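Local coordinates for sensor protein CpxA (PDB 3V67), which probably acts as a two-component histidine kinase that uses ATP to phosphorylate a protein histidine, represented here by its periplasmic sensor domain alone, at residues 7-21 / 94-108. Numbering follows the deposited sequence.
Sequences RKARDIPDEHYQRII and PKQRLYGRYMIAGPV
The Arg7 guanidinium lies almost parallel to the Tyr99 ring, their planes 11° apart, with Tyr99 CE1 3.7 Å above one guanidinium face and set off from the centre of the group. At the edge of that same group, NH1 gives a weak, bent hydrogen bond to Leu98 O (3.0 Å); the Tyr99 hydroxyl is hydrogen-bonded to Asn83 OD1. Next along, the Arg97 guanidinium carries Ala9 CB 3.4 Å above one face and Arg7 CB at its edge.

This is one edge of the antiparallel sheet in the PAS-fold sensor domain: residues 10-11 add a short, weakly bonded edge strand to the antiparallel hairpin of 95-99 and 102-108, and the chain then turns into the first turns of helix 14-30, which packs on the sheet face carrying Ala105 and Val108. Arg10 and Gln96 form a hydrogen-bonded pair, Arg10 N to Gln96 O at 3.1 Å and nearly straight (170°), Gln96 N to Arg10 O at 2.8 Å. The Arg10 side chain goes on to a salt bridge with Asp14 of the second subunit, so this edge also meets the dimer partner. Asp11 and Lys95 run side by side to a salt bridge whose modelled length is implausibly short.

Apolar groups then join helix to sheet. With CG anti to the backbone N (chi1 173°), Tyr17 swings its ring to Pro94, Tyr17 CE1 coming within 3.7 Å of Pro94 CG, while Ile21 CG1 sits over one ring face. The branches of Val108 meet Ile20 and Ile21, and Ile20 also touches Met119 of strand 115-124. Ile12 pushes CD1 between Pro94 CB and Ala105 CB, 3.8 Å from the latter. Nearby, a water donates to Pro94 O at 2.6 Å and accepts from Ile12 N.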
loop_
_atom_site.group_PDB
_atom_site.type_symbol
_atom_site.label_atom_id
_atom_site.label_comp_id
_atom_site.label_asym_id
_atom_site.label_seq_id
_atom_site.Cartn_x
_atom_site.Cartn_y
_atom_site.Cartn_z
ATOM N N ARG A 7 15.049 5.418 -5.128
ATOM C CA ARG A 7 13.877 5.359 -4.259
ATOM C C ARG A 7 12.613 6.102 -4.728
ATOM O O ARG A 7 12.589 6.769 -5.762
ATOM C CB ARG A 7 14.236 5.682 -2.800
ATOM C CG ARG A 7 13.992 4.505 -1.849
ATOM C CD ARG A 7 14.857 4.574 -0.593
ATOM N NE ARG A 7 16.239 4.171 -0.844
ATOM C CZ ARG A 7 16.712 2.943 -0.644
ATOM N NH1 ARG A 7 15.914 1.987 -0.187
ATOM N NH2 ARG A 7 17.984 2.672 -0.902
ATOM N N LYS A 8 11.581 5.959 -3.904
ATOM C CA LYS A 8 10.172 6.056 -4.247
ATOM C C LYS A 8 9.430 6.554 -3.011
ATOM O O LYS A 8 9.030 5.761 -2.159
ATOM C CB LYS A 8 9.621 4.666 -4.608
ATOM C CG LYS A 8 10.659 3.614 -5.031
ATOM C CD LYS A 8 11.281 2.890 -3.835
ATOM C CE LYS A 8 12.439 2.001 -4.257
ATOM N NZ LYS A 8 13.131 1.383 -3.090
ATOM N N ALA A 9 9.267 7.866 -2.900
ATOM C CA ALA A 9 8.488 8.437 -1.811
ATOM C C ALA A 9 7.009 8.196 -2.082
ATOM O O ALA A 9 6.402 8.865 -2.919
ATOM C CB ALA A 9 8.775 9.920 -1.666
ATOM N N ARG A 10 6.438 7.229 -1.376
ATOM C CA ARG A 10 5.063 6.823 -1.614
ATOM C C ARG A 10 4.146 7.335 -0.518
ATOM O O ARG A 10 4.590 7.613 0.596
ATOM C CB ARG A 10 4.983 5.300 -1.709
ATOM C CG ARG A 10 5.917 4.725 -2.758
ATOM C CD ARG A 10 6.140 3.238 -2.569
ATOM N NE ARG A 10 4.914 2.467 -2.743
ATOM C CZ ARG A 10 4.886 1.162 -2.985
ATOM N NH1 ARG A 10 6.021 0.483 -3.091
ATOM N NH2 ARG A 10 3.726 0.534 -3.130
ATOM N N ASP A 11 2.866 7.467 -0.846
ATOM C CA ASP A 11 1.868 7.909 0.117
ATOM C C ASP A 11 1.720 6.903 1.245
ATOM O O ASP A 11 1.845 5.699 1.036
ATOM C CB ASP A 11 0.512 8.099 -0.567
ATOM C CG ASP A 11 0.425 9.394 -1.345
ATOM O OD1 ASP A 11 1.451 10.099 -1.452
ATOM O OD2 ASP A 11 -0.672 9.703 -1.857
ATOM N N ILE A 12 1.448 7.407 2.442
ATOM C CA ILE A 12 1.116 6.553 3.569
ATOM C C ILE A 12 -0.376 6.257 3.521
ATOM O O ILE A 12 -1.184 7.173 3.360
ATOM C CB ILE A 12 1.446 7.241 4.905
ATOM C CG1 ILE A 12 2.850 7.849 4.864
ATOM C CG2 ILE A 12 1.316 6.264 6.060
ATOM C CD1 ILE A 12 3.197 8.671 6.089
ATOM N N PRO A 13 -0.744 4.972 3.636
ATOM C CA PRO A 13 -2.148 4.550 3.690
ATOM C C PRO A 13 -2.893 5.305 4.782
ATOM O O PRO A 13 -2.356 5.461 5.878
ATOM C CB PRO A 13 -2.048 3.068 4.052
ATOM C CG PRO A 13 -0.740 2.640 3.494
ATOM C CD PRO A 13 0.179 3.823 3.647
ATOM N N ASP A 14 -4.106 5.759 4.477
ATOM C CA ASP A 14 -4.876 6.627 5.370
ATOM C C ASP A 14 -5.011 6.110 6.799
ATOM O O ASP A 14 -4.974 6.891 7.750
ATOM C CB ASP A 14 -6.263 6.900 4.786
ATOM C CG ASP A 14 -6.200 7.665 3.482
ATOM O OD1 ASP A 14 -5.111 8.184 3.155
ATOM O OD2 ASP A 14 -7.236 7.758 2.791
ATOM N N GLU A 15 -5.176 4.798 6.946
ATOM C CA GLU A 15 -5.285 4.188 8.266
ATOM C C GLU A 15 -3.969 4.304 9.026
ATOM O O GLU A 15 -3.950 4.627 10.217
ATOM C CB GLU A 15 -5.708 2.720 8.150
ATOM C CG GLU A 15 -4.939 1.915 7.105
ATOM C CD GLU A 15 -5.575 1.975 5.726
ATOM O OE1 GLU A 15 -6.753 2.380 5.629
ATOM O OE2 GLU A 15 -4.897 1.616 4.739
ATOM N N HIS A 16 -2.871 4.048 8.321
ATOM C CA HIS A 16 -1.544 4.155 8.905
ATOM C C HIS A 16 -1.249 5.594 9.304
ATOM O O HIS A 16 -0.795 5.847 10.418
ATOM C CB HIS A 16 -0.478 3.631 7.937
ATOM C CG HIS A 16 -0.535 2.150 7.714
ATOM N ND1 HIS A 16 0.545 1.423 7.260
ATOM C CD2 HIS A 16 -1.542 1.259 7.881
ATOM C CE1 HIS A 16 0.208 0.151 7.160
ATOM N NE2 HIS A 16 -1.053 0.023 7.531
ATOM N N TYR A 17 -1.515 6.535 8.402
ATOM C CA TYR A 17 -1.260 7.943 8.685
ATOM C C TYR A 17 -2.102 8.456 9.853
ATOM O O TYR A 17 -1.600 9.159 10.733
ATOM C CB TYR A 17 -1.488 8.808 7.443
ATOM C CG TYR A 17 -1.411 10.291 7.734
ATOM C CD1 TYR A 17 -0.185 10.929 7.886
ATOM C CD2 TYR A 17 -2.564 11.053 7.872
ATOM C CE1 TYR A 17 -0.113 12.285 8.160
ATOM C CE2 TYR A 17 -2.502 12.406 8.144
ATOM C CZ TYR A 17 -1.276 13.015 8.287
ATOM O OH TYR A 17 -1.216 14.362 8.559
ATOM N N GLN A 18 -3.383 8.100 9.849
ATOM C CA GLN A 18 -4.300 8.445 10.932
ATOM C C GLN A 18 -3.783 7.906 12.264
ATOM O O GLN A 18 -3.766 8.621 13.275
ATOM C CB GLN A 18 -5.697 7.896 10.633
ATOM C CG GLN A 18 -6.512 7.512 11.861
ATOM C CD GLN A 18 -7.181 8.701 12.525
ATOM O OE1 GLN A 18 -6.516 9.532 13.145
ATOM N NE2 GLN A 18 -8.507 8.788 12.402
ATOM N N ARG A 19 -3.336 6.653 12.246
ATOM C CA ARG A 19 -2.744 6.042 13.428
ATOM C C ARG A 19 -1.540 6.839 13.915
ATOM O O ARG A 19 -1.463 7.191 15.089
ATOM C CB ARG A 19 -2.334 4.600 13.145
ATOM C CG ARG A 19 -1.590 3.950 14.297
ATOM C CD ARG A 19 -2.459 3.877 15.547
ATOM N NE ARG A 19 -3.064 2.559 15.717
ATOM C CZ ARG A 19 -4.257 2.212 15.246
ATOM N NH1 ARG A 19 -4.990 3.087 14.571
ATOM N NH2 ARG A 19 -4.719 0.987 15.452
ATOM N N ILE A 20 -0.612 7.121 13.006
ATOM C CA ILE A 20 0.588 7.899 13.310
ATOM C C ILE A 20 0.245 9.229 13.974
ATOM O O ILE A 20 0.877 9.631 14.953
ATOM C CB ILE A 20 1.411 8.168 12.035
ATOM C CG1 ILE A 20 2.006 6.865 11.501
ATOM C CG2 ILE A 20 2.516 9.179 12.306
ATOM C CD1 ILE A 20 2.724 7.019 10.178
ATOM N N ILE A 21 -0.764 9.905 13.432
ATOM C CA ILE A 21 -1.249 11.154 14.010
ATOM C C ILE A 21 -1.743 10.931 15.437
ATOM O O ILE A 21 -1.446 11.715 16.346
ATOM C CB ILE A 21 -2.382 11.754 13.155
ATOM C CG1 ILE A 21 -1.829 12.225 11.810
ATOM C CG2 ILE A 21 -3.055 12.907 13.880
ATOM C CD1 ILE A 21 -0.675 13.203 11.938
ATOM N N PRO A 94 3.961 14.005 4.537
ATOM C CA PRO A 94 4.459 12.721 5.039
ATOM C C PRO A 94 4.412 11.656 3.954
ATOM O O PRO A 94 3.403 11.519 3.262
ATOM C CB PRO A 94 3.467 12.370 6.152
ATOM C CG PRO A 94 2.858 13.676 6.548
ATOM C CD PRO A 94 2.779 14.466 5.279
ATOM N N LYS A 95 5.505 10.916 3.808
ATOM C CA LYS A 95 5.581 9.840 2.834
ATOM C C LYS A 95 6.202 8.622 3.499
ATOM O O LYS A 95 6.571 8.669 4.673
ATOM C CB LYS A 95 6.435 10.262 1.635
ATOM C CG LYS A 95 5.889 11.449 0.850
ATOM C CD LYS A 95 4.664 11.065 0.036
ATOM C CE LYS A 95 4.188 12.234 -0.814
ATOM N NZ LYS A 95 3.033 11.869 -1.675
ATOM N N GLN A 96 6.313 7.530 2.751
ATOM C CA GLN A 96 7.019 6.355 3.245
ATOM C C GLN A 96 8.006 5.798 2.221
ATOM O O GLN A 96 7.778 5.881 1.015
ATOM C CB GLN A 96 6.042 5.274 3.717
ATOM C CG GLN A 96 5.144 4.711 2.630
ATOM C CD GLN A 96 4.167 3.677 3.167
ATOM O OE1 GLN A 96 3.884 3.639 4.364
ATOM N NE2 GLN A 96 3.650 2.833 2.282
ATOM N N ARG A 97 9.108 5.244 2.719
ATOM C CA ARG A 97 10.137 4.645 1.874
ATOM C C ARG A 97 10.504 3.256 2.386
ATOM O O ARG A 97 10.571 3.032 3.594
ATOM C CB ARG A 97 11.392 5.519 1.843
ATOM C CG ARG A 97 11.307 6.719 0.912
ATOM C CD ARG A 97 12.592 7.537 0.954
ATOM N NE ARG A 97 12.804 8.284 -0.282
ATOM C CZ ARG A 97 12.382 9.526 -0.491
ATOM N NH1 ARG A 97 11.717 10.173 0.457
ATOM N NH2 ARG A 97 12.624 10.123 -1.650
ATOM N N LEU A 98 10.752 2.329 1.467
ATOM C CA LEU A 98 11.098 0.963 1.843
ATOM C C LEU A 98 12.603 0.722 1.788
ATOM O O LEU A 98 13.240 0.914 0.755
ATOM C CB LEU A 98 10.366 -0.046 0.957
ATOM C CG LEU A 98 10.490 -1.514 1.370
ATOM C CD1 LEU A 98 9.945 -1.726 2.772
ATOM C CD2 LEU A 98 9.772 -2.411 0.372
ATOM N N TYR A 99 13.160 0.303 2.918
ATOM C CA TYR A 99 14.576 -0.021 3.026
ATOM C C TYR A 99 14.736 -1.516 3.270
ATOM O O TYR A 99 14.696 -1.978 4.411
ATOM C CB TYR A 99 15.219 0.776 4.161
ATOM C CG TYR A 99 15.263 2.264 3.901
ATOM C CD1 TYR A 99 16.375 2.848 3.307
ATOM C CD2 TYR A 99 14.191 3.082 4.238
ATOM C CE1 TYR A 99 16.421 4.201 3.060
ATOM C CE2 TYR A 99 14.228 4.437 3.995
ATOM C CZ TYR A 99 15.346 4.993 3.406
ATOM O OH TYR A 99 15.390 6.348 3.158
ATOM N N GLY A 100 14.912 -2.270 2.189
ATOM C CA GLY A 100 14.914 -3.717 2.266
ATOM C C GLY A 100 13.521 -4.208 2.611
ATOM O O GLY A 100 12.636 -4.251 1.759
ATOM N N ARG A 101 13.326 -4.568 3.873
ATOM C CA ARG A 101 12.022 -5.000 4.355
ATOM C C ARG A 101 11.531 -4.057 5.446
ATOM O O ARG A 101 10.520 -4.320 6.095
ATOM C CB ARG A 101 12.099 -6.429 4.897
ATOM C CG ARG A 101 12.290 -7.500 3.831
ATOM C CD ARG A 101 10.959 -7.971 3.265
ATOM N NE ARG A 101 11.120 -9.107 2.359
ATOM C CZ ARG A 101 11.182 -10.377 2.752
ATOM N NH1 ARG A 101 11.102 -10.680 4.041
ATOM N NH2 ARG A 101 11.329 -11.344 1.857
ATOM N N TYR A 102 12.252 -2.957 5.642
ATOM C CA TYR A 102 11.930 -2.009 6.704
ATOM C C TYR A 102 11.364 -0.706 6.146
ATOM O O TYR A 102 12.094 0.110 5.587
ATOM C CB TYR A 102 13.171 -1.721 7.547
ATOM C CG TYR A 102 12.888 -1.048 8.872
ATOM C CD1 TYR A 102 12.197 -1.712 9.877
ATOM C CD2 TYR A 102 13.328 0.246 9.124
ATOM C CE1 TYR A 102 11.941 -1.105 11.090
ATOM C CE2 TYR A 102 13.078 0.862 10.338
ATOM C CZ TYR A 102 12.384 0.181 11.316
ATOM O OH TYR A 102 12.132 0.787 12.527
ATOM N N MET A 103 10.059 -0.521 6.303
ATOM C CA MET A 103 9.389 0.689 5.843
ATOM C C MET A 103 9.535 1.821 6.856
ATOM O O MET A 103 9.471 1.600 8.065
ATOM C CB MET A 103 7.903 0.415 5.604
ATOM C CG MET A 103 7.159 1.574 4.961
ATOM S SD MET A 103 7.452 1.660 3.186
ATOM C CE MET A 103 6.416 0.318 2.628
ATOM N N ILE A 104 9.727 3.035 6.357
ATOM C CA ILE A 104 9.826 4.204 7.218
ATOM C C ILE A 104 8.880 5.303 6.759
ATOM O O ILE A 104 8.894 5.694 5.590
ATOM C CB ILE A 104 11.259 4.745 7.259
ATOM C CG1 ILE A 104 12.143 3.805 8.082
ATOM C CG2 ILE A 104 11.279 6.148 7.840
ATOM C CD1 ILE A 104 13.556 4.283 8.236
ATOM N N ALA A 105 8.062 5.798 7.685
ATOM C CA ALA A 105 7.053 6.797 7.354
ATOM C C ALA A 105 7.215 8.085 8.160
ATOM O O ALA A 105 7.508 8.051 9.355
ATOM C CB ALA A 105 5.655 6.216 7.553
ATOM N N GLY A 106 7.017 9.218 7.495
ATOM C CA GLY A 106 7.108 10.518 8.140
ATOM C C GLY A 106 7.488 11.621 7.165
ATOM O O GLY A 106 7.531 11.398 5.956
ATOM N N PRO A 107 7.766 12.825 7.684
ATOM C CA PRO A 107 7.690 13.160 9.105
ATOM C C PRO A 107 6.320 13.705 9.465
ATOM O O PRO A 107 5.601 14.163 8.575
ATOM C CB PRO A 107 8.710 14.288 9.230
ATOM C CG PRO A 107 8.602 15.008 7.928
ATOM C CD PRO A 107 8.326 13.936 6.892
ATOM N N VAL A 108 5.969 13.665 10.749
ATOM C CA VAL A 108 4.817 14.419 11.241
ATOM C C VAL A 108 5.281 15.350 12.354
ATOM O O VAL A 108 6.100 14.965 13.181
ATOM C CB VAL A 108 3.666 13.504 11.745
ATOM C CG1 VAL A 108 3.099 12.682 10.594
ATOM C CG2 VAL A 108 4.129 12.599 12.876
HETATM O O HOH W 1 9.945 3.133 -1.063
HETATM O O HOH W 2 1.206 10.613 2.205
#